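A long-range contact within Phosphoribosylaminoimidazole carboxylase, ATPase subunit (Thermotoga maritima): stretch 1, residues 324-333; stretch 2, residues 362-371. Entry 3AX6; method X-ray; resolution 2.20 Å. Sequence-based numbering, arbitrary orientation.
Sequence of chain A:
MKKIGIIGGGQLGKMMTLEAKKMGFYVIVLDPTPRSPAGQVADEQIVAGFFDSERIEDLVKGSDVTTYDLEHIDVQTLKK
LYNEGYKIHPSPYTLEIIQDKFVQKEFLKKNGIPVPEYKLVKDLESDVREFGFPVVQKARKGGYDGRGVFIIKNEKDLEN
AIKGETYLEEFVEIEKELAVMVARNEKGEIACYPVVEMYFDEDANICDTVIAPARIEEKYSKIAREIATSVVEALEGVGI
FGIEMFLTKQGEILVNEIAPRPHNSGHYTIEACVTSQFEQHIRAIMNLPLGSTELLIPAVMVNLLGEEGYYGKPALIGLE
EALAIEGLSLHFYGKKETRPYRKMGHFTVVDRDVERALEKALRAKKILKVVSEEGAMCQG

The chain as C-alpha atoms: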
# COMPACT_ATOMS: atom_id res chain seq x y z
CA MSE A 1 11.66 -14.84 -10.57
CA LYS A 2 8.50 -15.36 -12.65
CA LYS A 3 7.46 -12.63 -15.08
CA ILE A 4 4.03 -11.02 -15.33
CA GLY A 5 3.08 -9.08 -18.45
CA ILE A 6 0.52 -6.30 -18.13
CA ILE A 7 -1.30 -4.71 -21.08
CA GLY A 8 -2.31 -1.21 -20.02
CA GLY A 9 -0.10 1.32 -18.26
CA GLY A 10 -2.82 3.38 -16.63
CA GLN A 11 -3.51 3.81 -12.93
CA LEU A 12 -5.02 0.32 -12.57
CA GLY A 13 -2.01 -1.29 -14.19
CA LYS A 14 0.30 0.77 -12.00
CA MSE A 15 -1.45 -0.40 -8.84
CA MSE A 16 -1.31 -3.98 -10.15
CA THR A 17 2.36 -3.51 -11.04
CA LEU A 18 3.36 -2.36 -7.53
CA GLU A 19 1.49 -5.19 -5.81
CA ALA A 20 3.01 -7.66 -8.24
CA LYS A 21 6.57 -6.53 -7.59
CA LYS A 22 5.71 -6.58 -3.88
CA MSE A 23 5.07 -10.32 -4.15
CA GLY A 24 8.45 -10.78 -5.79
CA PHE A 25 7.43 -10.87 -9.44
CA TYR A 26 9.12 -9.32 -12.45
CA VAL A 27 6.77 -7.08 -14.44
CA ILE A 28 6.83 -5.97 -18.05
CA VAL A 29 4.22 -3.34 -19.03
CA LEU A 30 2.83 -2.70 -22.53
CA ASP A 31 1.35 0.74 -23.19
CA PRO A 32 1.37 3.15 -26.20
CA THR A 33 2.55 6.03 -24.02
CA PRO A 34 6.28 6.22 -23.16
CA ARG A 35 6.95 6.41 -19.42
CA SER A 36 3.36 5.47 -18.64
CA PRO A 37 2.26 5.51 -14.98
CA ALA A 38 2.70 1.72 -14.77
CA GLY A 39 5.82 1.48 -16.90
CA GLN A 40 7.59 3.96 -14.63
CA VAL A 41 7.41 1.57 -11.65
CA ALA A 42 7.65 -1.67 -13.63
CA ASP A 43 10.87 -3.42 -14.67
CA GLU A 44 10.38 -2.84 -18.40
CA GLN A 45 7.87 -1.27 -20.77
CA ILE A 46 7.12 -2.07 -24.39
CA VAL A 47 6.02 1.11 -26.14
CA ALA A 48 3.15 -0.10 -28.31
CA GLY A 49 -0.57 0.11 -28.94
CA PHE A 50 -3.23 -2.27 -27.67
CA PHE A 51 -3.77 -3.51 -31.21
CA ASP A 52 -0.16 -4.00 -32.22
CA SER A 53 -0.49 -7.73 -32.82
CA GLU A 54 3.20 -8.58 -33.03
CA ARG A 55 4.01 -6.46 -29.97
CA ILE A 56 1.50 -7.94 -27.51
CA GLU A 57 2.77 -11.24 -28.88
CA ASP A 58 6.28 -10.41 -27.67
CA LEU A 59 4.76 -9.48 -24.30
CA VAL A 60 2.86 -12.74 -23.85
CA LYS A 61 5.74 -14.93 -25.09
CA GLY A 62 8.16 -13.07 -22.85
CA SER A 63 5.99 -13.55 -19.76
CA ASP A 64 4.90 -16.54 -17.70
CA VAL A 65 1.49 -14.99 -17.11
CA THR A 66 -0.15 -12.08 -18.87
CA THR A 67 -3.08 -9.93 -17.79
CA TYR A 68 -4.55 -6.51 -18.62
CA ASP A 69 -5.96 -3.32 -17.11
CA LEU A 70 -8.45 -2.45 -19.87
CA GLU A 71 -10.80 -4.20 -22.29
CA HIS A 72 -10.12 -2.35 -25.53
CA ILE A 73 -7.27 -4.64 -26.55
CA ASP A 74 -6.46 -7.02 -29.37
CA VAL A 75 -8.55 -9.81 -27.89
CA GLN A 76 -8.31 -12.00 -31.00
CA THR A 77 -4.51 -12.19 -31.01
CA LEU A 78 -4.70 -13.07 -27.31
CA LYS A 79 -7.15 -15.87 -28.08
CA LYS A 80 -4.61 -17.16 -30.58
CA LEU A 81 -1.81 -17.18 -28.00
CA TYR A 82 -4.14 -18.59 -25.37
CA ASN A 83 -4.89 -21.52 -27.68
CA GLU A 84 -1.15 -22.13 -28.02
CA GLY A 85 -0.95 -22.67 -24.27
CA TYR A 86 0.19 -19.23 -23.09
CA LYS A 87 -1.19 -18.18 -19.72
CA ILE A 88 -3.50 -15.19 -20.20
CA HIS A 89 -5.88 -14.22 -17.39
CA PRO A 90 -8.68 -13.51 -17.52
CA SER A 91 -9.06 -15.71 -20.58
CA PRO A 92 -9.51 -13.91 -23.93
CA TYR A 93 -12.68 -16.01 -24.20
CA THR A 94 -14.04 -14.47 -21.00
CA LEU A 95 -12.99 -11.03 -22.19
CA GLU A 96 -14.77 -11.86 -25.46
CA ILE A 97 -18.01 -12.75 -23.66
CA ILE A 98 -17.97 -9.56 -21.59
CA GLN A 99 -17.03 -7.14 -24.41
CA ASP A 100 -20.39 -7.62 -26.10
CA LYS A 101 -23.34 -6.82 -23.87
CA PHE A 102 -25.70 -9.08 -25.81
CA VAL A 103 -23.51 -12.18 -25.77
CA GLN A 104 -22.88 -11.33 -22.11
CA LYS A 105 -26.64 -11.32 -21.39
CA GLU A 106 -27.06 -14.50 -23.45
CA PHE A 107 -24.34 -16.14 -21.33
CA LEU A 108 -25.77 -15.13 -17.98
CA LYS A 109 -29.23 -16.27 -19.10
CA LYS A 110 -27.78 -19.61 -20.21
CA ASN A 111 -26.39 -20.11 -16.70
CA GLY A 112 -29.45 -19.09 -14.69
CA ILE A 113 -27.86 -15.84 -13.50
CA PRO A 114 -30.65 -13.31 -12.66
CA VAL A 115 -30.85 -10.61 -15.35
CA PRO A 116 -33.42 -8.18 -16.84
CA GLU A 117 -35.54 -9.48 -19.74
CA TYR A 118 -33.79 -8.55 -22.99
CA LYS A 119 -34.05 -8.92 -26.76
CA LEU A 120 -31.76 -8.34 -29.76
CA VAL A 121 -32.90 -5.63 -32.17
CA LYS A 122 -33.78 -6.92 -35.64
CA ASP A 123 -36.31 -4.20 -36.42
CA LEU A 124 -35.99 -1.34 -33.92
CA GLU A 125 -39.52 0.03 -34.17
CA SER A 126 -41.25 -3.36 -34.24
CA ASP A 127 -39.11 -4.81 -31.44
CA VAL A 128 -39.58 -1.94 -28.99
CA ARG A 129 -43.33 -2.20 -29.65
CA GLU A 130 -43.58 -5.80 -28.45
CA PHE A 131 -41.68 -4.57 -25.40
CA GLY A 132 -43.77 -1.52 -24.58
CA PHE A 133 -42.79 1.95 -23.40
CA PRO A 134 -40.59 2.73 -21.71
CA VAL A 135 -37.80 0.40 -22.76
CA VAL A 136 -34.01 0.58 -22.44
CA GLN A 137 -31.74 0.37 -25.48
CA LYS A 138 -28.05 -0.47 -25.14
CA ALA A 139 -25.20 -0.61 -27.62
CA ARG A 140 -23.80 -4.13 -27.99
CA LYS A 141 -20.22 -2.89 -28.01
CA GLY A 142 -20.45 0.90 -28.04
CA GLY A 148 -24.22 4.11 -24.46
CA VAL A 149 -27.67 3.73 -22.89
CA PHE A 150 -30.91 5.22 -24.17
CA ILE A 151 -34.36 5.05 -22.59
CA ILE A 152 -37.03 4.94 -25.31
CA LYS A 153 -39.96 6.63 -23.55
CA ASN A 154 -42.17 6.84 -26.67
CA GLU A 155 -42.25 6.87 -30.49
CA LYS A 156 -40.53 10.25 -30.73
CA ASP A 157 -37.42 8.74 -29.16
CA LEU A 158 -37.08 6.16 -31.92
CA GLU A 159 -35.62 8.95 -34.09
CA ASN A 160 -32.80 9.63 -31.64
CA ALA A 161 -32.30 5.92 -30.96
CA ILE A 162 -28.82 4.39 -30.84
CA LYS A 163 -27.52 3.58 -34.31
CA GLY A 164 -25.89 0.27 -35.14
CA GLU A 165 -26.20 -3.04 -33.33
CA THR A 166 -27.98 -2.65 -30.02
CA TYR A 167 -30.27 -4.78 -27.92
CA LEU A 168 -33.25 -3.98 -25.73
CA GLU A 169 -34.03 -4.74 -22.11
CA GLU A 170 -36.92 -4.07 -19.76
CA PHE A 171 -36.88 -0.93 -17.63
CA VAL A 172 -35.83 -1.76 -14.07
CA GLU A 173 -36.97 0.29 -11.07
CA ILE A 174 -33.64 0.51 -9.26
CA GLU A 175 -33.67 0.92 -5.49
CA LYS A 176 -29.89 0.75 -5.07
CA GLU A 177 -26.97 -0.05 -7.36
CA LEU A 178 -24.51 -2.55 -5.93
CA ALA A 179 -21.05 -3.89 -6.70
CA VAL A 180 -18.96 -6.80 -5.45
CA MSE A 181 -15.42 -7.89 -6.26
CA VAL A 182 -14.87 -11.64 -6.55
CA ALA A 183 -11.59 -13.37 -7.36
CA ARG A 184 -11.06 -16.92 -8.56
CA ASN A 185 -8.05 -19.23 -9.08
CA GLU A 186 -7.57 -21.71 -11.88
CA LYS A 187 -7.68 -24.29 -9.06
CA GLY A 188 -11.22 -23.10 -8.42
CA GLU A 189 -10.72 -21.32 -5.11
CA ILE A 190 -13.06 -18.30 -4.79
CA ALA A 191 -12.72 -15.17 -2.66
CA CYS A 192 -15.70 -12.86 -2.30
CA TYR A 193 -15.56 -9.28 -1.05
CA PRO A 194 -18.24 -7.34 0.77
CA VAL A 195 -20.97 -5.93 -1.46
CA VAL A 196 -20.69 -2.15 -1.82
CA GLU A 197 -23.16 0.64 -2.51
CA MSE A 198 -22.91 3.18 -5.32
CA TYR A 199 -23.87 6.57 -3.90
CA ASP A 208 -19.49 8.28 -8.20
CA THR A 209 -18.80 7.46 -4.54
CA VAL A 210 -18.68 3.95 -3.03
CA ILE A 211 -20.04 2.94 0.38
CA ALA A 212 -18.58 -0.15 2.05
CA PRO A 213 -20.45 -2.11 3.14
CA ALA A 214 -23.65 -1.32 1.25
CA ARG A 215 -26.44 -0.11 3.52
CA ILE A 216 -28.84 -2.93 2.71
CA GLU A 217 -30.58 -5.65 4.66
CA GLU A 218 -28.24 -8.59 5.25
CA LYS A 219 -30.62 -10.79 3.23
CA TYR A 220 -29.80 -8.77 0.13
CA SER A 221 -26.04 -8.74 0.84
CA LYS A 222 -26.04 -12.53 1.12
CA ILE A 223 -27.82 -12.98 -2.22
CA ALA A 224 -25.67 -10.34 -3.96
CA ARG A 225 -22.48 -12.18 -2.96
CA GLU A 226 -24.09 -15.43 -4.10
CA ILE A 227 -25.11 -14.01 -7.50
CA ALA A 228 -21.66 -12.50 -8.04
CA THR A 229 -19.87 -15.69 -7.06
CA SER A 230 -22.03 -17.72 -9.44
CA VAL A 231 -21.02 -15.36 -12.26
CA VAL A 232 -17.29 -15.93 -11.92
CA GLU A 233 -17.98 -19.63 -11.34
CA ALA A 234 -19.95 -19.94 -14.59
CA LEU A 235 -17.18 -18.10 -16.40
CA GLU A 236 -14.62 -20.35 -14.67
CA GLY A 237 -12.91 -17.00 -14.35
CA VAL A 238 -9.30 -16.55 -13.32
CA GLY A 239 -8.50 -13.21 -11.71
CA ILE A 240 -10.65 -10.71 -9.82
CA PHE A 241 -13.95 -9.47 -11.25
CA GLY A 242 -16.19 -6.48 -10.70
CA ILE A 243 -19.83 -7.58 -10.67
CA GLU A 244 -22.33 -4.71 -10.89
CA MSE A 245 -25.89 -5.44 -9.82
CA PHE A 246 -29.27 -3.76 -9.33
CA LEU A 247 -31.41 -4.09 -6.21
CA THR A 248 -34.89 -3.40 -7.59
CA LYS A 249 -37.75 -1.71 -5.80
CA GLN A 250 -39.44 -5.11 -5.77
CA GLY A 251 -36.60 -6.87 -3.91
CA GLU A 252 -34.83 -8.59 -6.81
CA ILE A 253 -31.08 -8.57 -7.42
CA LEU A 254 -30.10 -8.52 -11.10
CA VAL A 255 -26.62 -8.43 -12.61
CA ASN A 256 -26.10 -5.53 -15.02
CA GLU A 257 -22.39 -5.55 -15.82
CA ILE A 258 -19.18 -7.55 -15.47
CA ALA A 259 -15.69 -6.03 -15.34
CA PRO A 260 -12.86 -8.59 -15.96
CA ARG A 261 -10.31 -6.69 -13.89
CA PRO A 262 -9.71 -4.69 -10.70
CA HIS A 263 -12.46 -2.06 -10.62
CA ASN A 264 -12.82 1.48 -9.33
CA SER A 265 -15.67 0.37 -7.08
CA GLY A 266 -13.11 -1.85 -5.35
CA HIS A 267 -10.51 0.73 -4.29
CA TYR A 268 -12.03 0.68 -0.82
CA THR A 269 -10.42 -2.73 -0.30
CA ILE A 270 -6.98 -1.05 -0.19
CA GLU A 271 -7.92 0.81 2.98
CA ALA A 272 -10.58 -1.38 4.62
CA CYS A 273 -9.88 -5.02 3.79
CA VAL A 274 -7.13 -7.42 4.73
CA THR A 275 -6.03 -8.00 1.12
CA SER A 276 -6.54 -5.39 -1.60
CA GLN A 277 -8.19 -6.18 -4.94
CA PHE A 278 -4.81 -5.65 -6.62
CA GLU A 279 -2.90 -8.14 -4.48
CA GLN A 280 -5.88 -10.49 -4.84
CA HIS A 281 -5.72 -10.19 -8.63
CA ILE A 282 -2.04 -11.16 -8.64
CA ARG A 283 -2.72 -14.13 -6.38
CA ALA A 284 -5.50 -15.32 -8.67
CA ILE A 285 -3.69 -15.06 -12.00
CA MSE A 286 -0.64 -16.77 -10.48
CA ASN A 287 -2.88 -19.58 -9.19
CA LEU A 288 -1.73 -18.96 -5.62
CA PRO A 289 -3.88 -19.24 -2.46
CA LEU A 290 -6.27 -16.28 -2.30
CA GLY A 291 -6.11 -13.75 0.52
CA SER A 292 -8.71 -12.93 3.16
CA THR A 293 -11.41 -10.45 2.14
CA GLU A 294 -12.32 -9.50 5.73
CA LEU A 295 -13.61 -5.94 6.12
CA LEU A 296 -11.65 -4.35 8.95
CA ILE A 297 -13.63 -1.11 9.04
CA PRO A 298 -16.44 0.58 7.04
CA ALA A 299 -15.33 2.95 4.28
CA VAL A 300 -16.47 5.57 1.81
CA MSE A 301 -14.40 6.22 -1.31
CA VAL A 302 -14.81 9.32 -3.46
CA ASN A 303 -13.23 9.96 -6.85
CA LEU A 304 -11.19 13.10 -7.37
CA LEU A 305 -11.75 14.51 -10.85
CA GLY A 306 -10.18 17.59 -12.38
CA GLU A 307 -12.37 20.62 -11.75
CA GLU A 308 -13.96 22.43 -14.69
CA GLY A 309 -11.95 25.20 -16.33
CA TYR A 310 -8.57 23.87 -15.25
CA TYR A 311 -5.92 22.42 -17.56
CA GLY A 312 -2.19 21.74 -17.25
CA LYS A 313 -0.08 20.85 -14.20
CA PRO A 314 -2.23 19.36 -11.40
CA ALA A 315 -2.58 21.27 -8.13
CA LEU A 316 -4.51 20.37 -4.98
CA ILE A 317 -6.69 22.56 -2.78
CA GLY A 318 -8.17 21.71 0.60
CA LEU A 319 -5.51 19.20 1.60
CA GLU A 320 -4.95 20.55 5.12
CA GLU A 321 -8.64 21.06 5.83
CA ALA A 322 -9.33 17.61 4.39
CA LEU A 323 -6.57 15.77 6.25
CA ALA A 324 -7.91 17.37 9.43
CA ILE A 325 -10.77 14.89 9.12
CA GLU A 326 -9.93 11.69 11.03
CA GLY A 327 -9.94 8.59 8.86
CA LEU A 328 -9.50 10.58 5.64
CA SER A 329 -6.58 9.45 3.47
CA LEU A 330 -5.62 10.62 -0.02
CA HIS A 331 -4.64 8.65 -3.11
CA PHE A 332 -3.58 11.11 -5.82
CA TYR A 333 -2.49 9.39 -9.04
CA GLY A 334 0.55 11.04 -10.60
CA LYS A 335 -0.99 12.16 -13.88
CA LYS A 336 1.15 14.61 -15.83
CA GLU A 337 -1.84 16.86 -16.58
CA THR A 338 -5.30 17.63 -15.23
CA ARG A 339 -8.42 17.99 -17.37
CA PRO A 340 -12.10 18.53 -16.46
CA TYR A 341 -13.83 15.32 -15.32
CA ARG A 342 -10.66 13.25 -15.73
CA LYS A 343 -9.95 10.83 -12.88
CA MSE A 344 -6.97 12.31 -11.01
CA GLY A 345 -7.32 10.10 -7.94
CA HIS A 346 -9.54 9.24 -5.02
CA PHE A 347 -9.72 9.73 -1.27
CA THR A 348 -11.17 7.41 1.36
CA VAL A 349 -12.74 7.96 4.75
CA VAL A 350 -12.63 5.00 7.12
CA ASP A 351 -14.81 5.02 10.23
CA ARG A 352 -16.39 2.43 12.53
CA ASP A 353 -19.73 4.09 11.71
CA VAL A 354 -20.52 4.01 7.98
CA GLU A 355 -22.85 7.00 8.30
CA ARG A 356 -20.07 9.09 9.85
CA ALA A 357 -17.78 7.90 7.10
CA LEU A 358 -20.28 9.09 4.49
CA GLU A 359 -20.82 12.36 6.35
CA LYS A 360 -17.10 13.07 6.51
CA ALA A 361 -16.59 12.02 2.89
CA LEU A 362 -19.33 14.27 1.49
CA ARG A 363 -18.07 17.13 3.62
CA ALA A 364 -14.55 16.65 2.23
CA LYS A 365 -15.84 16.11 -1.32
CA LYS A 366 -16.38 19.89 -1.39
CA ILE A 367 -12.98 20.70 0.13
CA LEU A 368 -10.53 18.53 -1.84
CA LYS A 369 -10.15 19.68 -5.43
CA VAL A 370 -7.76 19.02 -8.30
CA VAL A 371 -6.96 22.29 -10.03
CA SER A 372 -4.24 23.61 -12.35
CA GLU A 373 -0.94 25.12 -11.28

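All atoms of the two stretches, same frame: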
# COMPACT_ATOMS: atom_id res chain seq x y z
N ALA A 324 -7.55 17.08 8.05
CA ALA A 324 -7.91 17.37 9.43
C ALA A 324 -9.05 16.45 9.85
O ALA A 324 -9.35 16.32 11.03
CB ALA A 324 -8.33 18.83 9.58
N ILE A 325 -9.67 15.82 8.86
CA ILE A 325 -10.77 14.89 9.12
C ILE A 325 -10.20 13.49 9.40
O ILE A 325 -9.59 12.88 8.53
CB ILE A 325 -11.74 14.82 7.92
CG1 ILE A 325 -12.22 16.23 7.56
CG2 ILE A 325 -12.93 13.93 8.25
CD1 ILE A 325 -13.22 16.28 6.40
N GLU A 326 -10.42 13.01 10.63
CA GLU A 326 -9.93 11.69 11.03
C GLU A 326 -10.46 10.56 10.16
O GLU A 326 -11.66 10.45 9.92
CB GLU A 326 -10.28 11.41 12.49
CG GLU A 326 -9.79 10.04 12.95
CD GLU A 326 -10.02 9.79 14.42
OE1 GLU A 326 -11.20 9.80 14.85
OE2 GLU A 326 -9.02 9.56 15.14
N GLY A 327 -9.55 9.70 9.70
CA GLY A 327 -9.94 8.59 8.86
C GLY A 327 -9.83 8.89 7.38
O GLY A 327 -9.93 7.99 6.55
N LEU A 328 -9.63 10.16 7.03
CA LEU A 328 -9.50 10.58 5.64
C LEU A 328 -8.06 10.35 5.16
O LEU A 328 -7.11 10.79 5.81
CB LEU A 328 -9.85 12.07 5.50
CG LEU A 328 -9.87 12.93 4.22
CD1 LEU A 328 -8.74 12.56 3.26
CD2 LEU A 328 -11.21 12.82 3.52
N SER A 329 -7.90 9.66 4.04
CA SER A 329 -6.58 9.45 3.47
C SER A 329 -6.69 9.77 1.98
O SER A 329 -7.76 9.60 1.38
CB SER A 329 -6.10 8.00 3.67
OG SER A 329 -6.88 7.09 2.94
N LEU A 330 -5.61 10.24 1.38
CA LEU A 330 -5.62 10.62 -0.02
C LEU A 330 -4.79 9.74 -0.94
O LEU A 330 -3.68 9.33 -0.60
CB LEU A 330 -5.17 12.06 -0.16
CG LEU A 330 -4.83 12.51 -1.57
CD1 LEU A 330 -6.06 12.43 -2.46
CD2 LEU A 330 -4.29 13.93 -1.53
N HIS A 331 -5.33 9.46 -2.12
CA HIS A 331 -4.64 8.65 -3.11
C HIS A 331 -4.65 9.40 -4.45
O HIS A 331 -5.50 9.16 -5.30
CB HIS A 331 -5.33 7.30 -3.27
CG HIS A 331 -4.49 6.27 -3.95
ND1 HIS A 331 -3.61 6.58 -4.96
CD2 HIS A 331 -4.40 4.93 -3.77
CE1 HIS A 331 -3.02 5.47 -5.39
NE2 HIS A 331 -3.49 4.46 -4.68
N PHE A 332 -3.70 10.31 -4.61
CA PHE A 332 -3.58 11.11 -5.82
C PHE A 332 -2.71 10.37 -6.84
O PHE A 332 -1.57 10.03 -6.54
CB PHE A 332 -2.93 12.45 -5.45
CG PHE A 332 -2.79 13.41 -6.59
CD1 PHE A 332 -3.88 14.14 -7.03
CD2 PHE A 332 -1.56 13.61 -7.19
CE1 PHE A 332 -3.74 15.08 -8.05
CE2 PHE A 332 -1.40 14.54 -8.21
CZ PHE A 332 -2.50 15.28 -8.64
N TYR A 333 -3.26 10.09 -8.02
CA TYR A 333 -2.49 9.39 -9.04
C TYR A 333 -1.59 10.45 -9.68
O TYR A 333 -2.01 11.59 -9.88
CB TYR A 333 -3.40 8.78 -10.11
CG TYR A 333 -4.67 8.11 -9.61
CD1 TYR A 333 -4.66 7.33 -8.45
CD2 TYR A 333 -5.87 8.23 -10.31
CE1 TYR A 333 -5.83 6.69 -8.00
CE2 TYR A 333 -7.04 7.59 -9.87
CZ TYR A 333 -7.01 6.83 -8.71
OH TYR A 333 -8.17 6.22 -8.27
N LEU A 362 -18.58 13.26 2.24
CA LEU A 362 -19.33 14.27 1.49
C LEU A 362 -18.90 15.67 1.86
O LEU A 362 -18.92 16.58 1.03
CB LEU A 362 -20.83 14.10 1.72
CG LEU A 362 -21.42 12.79 1.20
CD1 LEU A 362 -22.94 12.82 1.35
CD2 LEU A 362 -21.02 12.60 -0.27
N ARG A 363 -18.52 15.84 3.12
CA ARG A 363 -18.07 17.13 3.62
C ARG A 363 -16.72 17.48 2.99
O ARG A 363 -16.45 18.64 2.65
CB ARG A 363 -17.95 17.06 5.14
CG ARG A 363 -17.58 18.37 5.81
CD ARG A 363 -17.84 18.26 7.30
NE ARG A 363 -17.05 17.20 7.91
CZ ARG A 363 -17.26 16.72 9.13
NH1 ARG A 363 -18.24 17.22 9.88
NH2 ARG A 363 -16.50 15.75 9.61
N ALA A 364 -15.87 16.47 2.82
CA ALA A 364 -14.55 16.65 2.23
C ALA A 364 -14.61 16.71 0.70
O ALA A 364 -13.72 17.25 0.06
CB ALA A 364 -13.62 15.53 2.68
N LYS A 365 -15.66 16.13 0.13
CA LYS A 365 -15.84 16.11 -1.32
C LYS A 365 -15.92 17.54 -1.87
O LYS A 365 -15.68 17.77 -3.05
CB LYS A 365 -17.11 15.33 -1.68
CG LYS A 365 -17.47 15.36 -3.16
CD LYS A 365 -18.66 14.45 -3.45
CE LYS A 365 -19.19 14.63 -4.87
NZ LYS A 365 -18.13 14.42 -5.90
N LYS A 366 -16.26 18.49 -1.00
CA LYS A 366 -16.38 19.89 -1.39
C LYS A 366 -15.10 20.66 -1.09
O LYS A 366 -14.92 21.77 -1.59
CB LYS A 366 -17.54 20.55 -0.65
CG LYS A 366 -18.89 19.90 -0.93
CD LYS A 366 -19.98 20.50 -0.06
CE LYS A 366 -21.32 19.83 -0.34
NZ LYS A 366 -22.37 20.31 0.59
N ILE A 367 -14.23 20.07 -0.28
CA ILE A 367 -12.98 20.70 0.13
C ILE A 367 -11.78 20.32 -0.75
O ILE A 367 -11.00 21.18 -1.17
CB ILE A 367 -12.66 20.33 1.60
CG1 ILE A 367 -13.77 20.87 2.50
CG2 ILE A 367 -11.30 20.87 2.01
CD1 ILE A 367 -13.61 20.52 3.96
N LEU A 368 -11.62 19.02 -1.01
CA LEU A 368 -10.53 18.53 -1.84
C LEU A 368 -10.84 18.77 -3.30
O LEU A 368 -11.90 18.37 -3.78
CB LEU A 368 -10.32 17.03 -1.62
CG LEU A 368 -9.19 16.63 -0.68
CD1 LEU A 368 -9.08 15.11 -0.60
CD2 LEU A 368 -7.89 17.24 -1.18
N LYS A 369 -9.93 19.41 -4.02
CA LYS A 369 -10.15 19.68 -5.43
C LYS A 369 -8.87 19.71 -6.25
O LYS A 369 -7.87 20.31 -5.84
CB LYS A 369 -10.90 21.00 -5.59
CG LYS A 369 -12.26 20.99 -4.91
CD LYS A 369 -13.12 22.18 -5.28
CE LYS A 369 -14.51 22.05 -4.65
NZ LYS A 369 -15.15 20.75 -5.00
N VAL A 370 -8.90 19.05 -7.40
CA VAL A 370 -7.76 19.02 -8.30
C VAL A 370 -7.92 20.18 -9.26
O VAL A 370 -8.89 20.26 -10.01
CB VAL A 370 -7.71 17.71 -9.10
CG1 VAL A 370 -6.51 17.72 -10.03
CG2 VAL A 370 -7.66 16.53 -8.15
N VAL A 371 -6.96 21.09 -9.21
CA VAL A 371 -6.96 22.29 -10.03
C VAL A 371 -5.67 22.34 -10.85
O VAL A 371 -4.90 21.38 -10.86
CB VAL A 371 -7.11 23.53 -9.09
CG1 VAL A 371 -6.56 24.79 -9.72
CG2 VAL A 371 -8.58 23.72 -8.76

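The first stretch opens with a type II beta turn from Ile325 to Leu328, closed by a hydrogen bond from Leu328 N to Ile325 O (3.1 Å), and then runs as a strand from Leu328 to Phe332. Gly327 occupies the turn position with phi/psi of 94/-11°, where a CB would be jammed against the carbonyl oxygen of the preceding residue; glycine avoids this. The second stretch enters as the last part of a helix, and Ala364 O accepts hydrogen bonds from both Ile367 N and Leu368 N, each at 2.9 Å. From Lys369 the chain is a strand. The two backbones stay well apart, with CA atoms of Leu330 and Leu368 separated by 9.5 Å and those of Phe332 and Val370 by 9.3 Å. No hydrogen bond crosses between the stretches; the closest approach of every touching pair is between side-chain atoms.

Ala364 makes the tightest contacts. Its CB lies 3.7 Å from Leu328 CD2 and 3.8 Å from Ile325 CD1, and its small methyl suits a site where two larger aliphatic side chains converge. The extended Ile325 side chain (m, t) also brings CD1 to 4.2 Å from Arg363 NE, at the edge of the guanidinium and near its plane. This is simple packing, and it leaves the exposed arginine's charged group at the periphery of an apolar cluster.

Further along, alternation in the strand governs the packing. Leu328, Leu330 and Phe332 point toward the second stretch, whereas the intervening Ser329 points away and is partly exposed, a setting that tolerates a polar hydroxyl. Leu330 CD1 meets Leu368 CD1 at 4.4 Å, a loose contact between buried leucines long enough to span the separation. Phe332 reaches farther with its ring: CE1 approaches Val370 CG2 to 4.2 Å, the methyl lying at the ring edge, near its plane; valine's branch at CB places a methyl within reach of the ring from a short side chain.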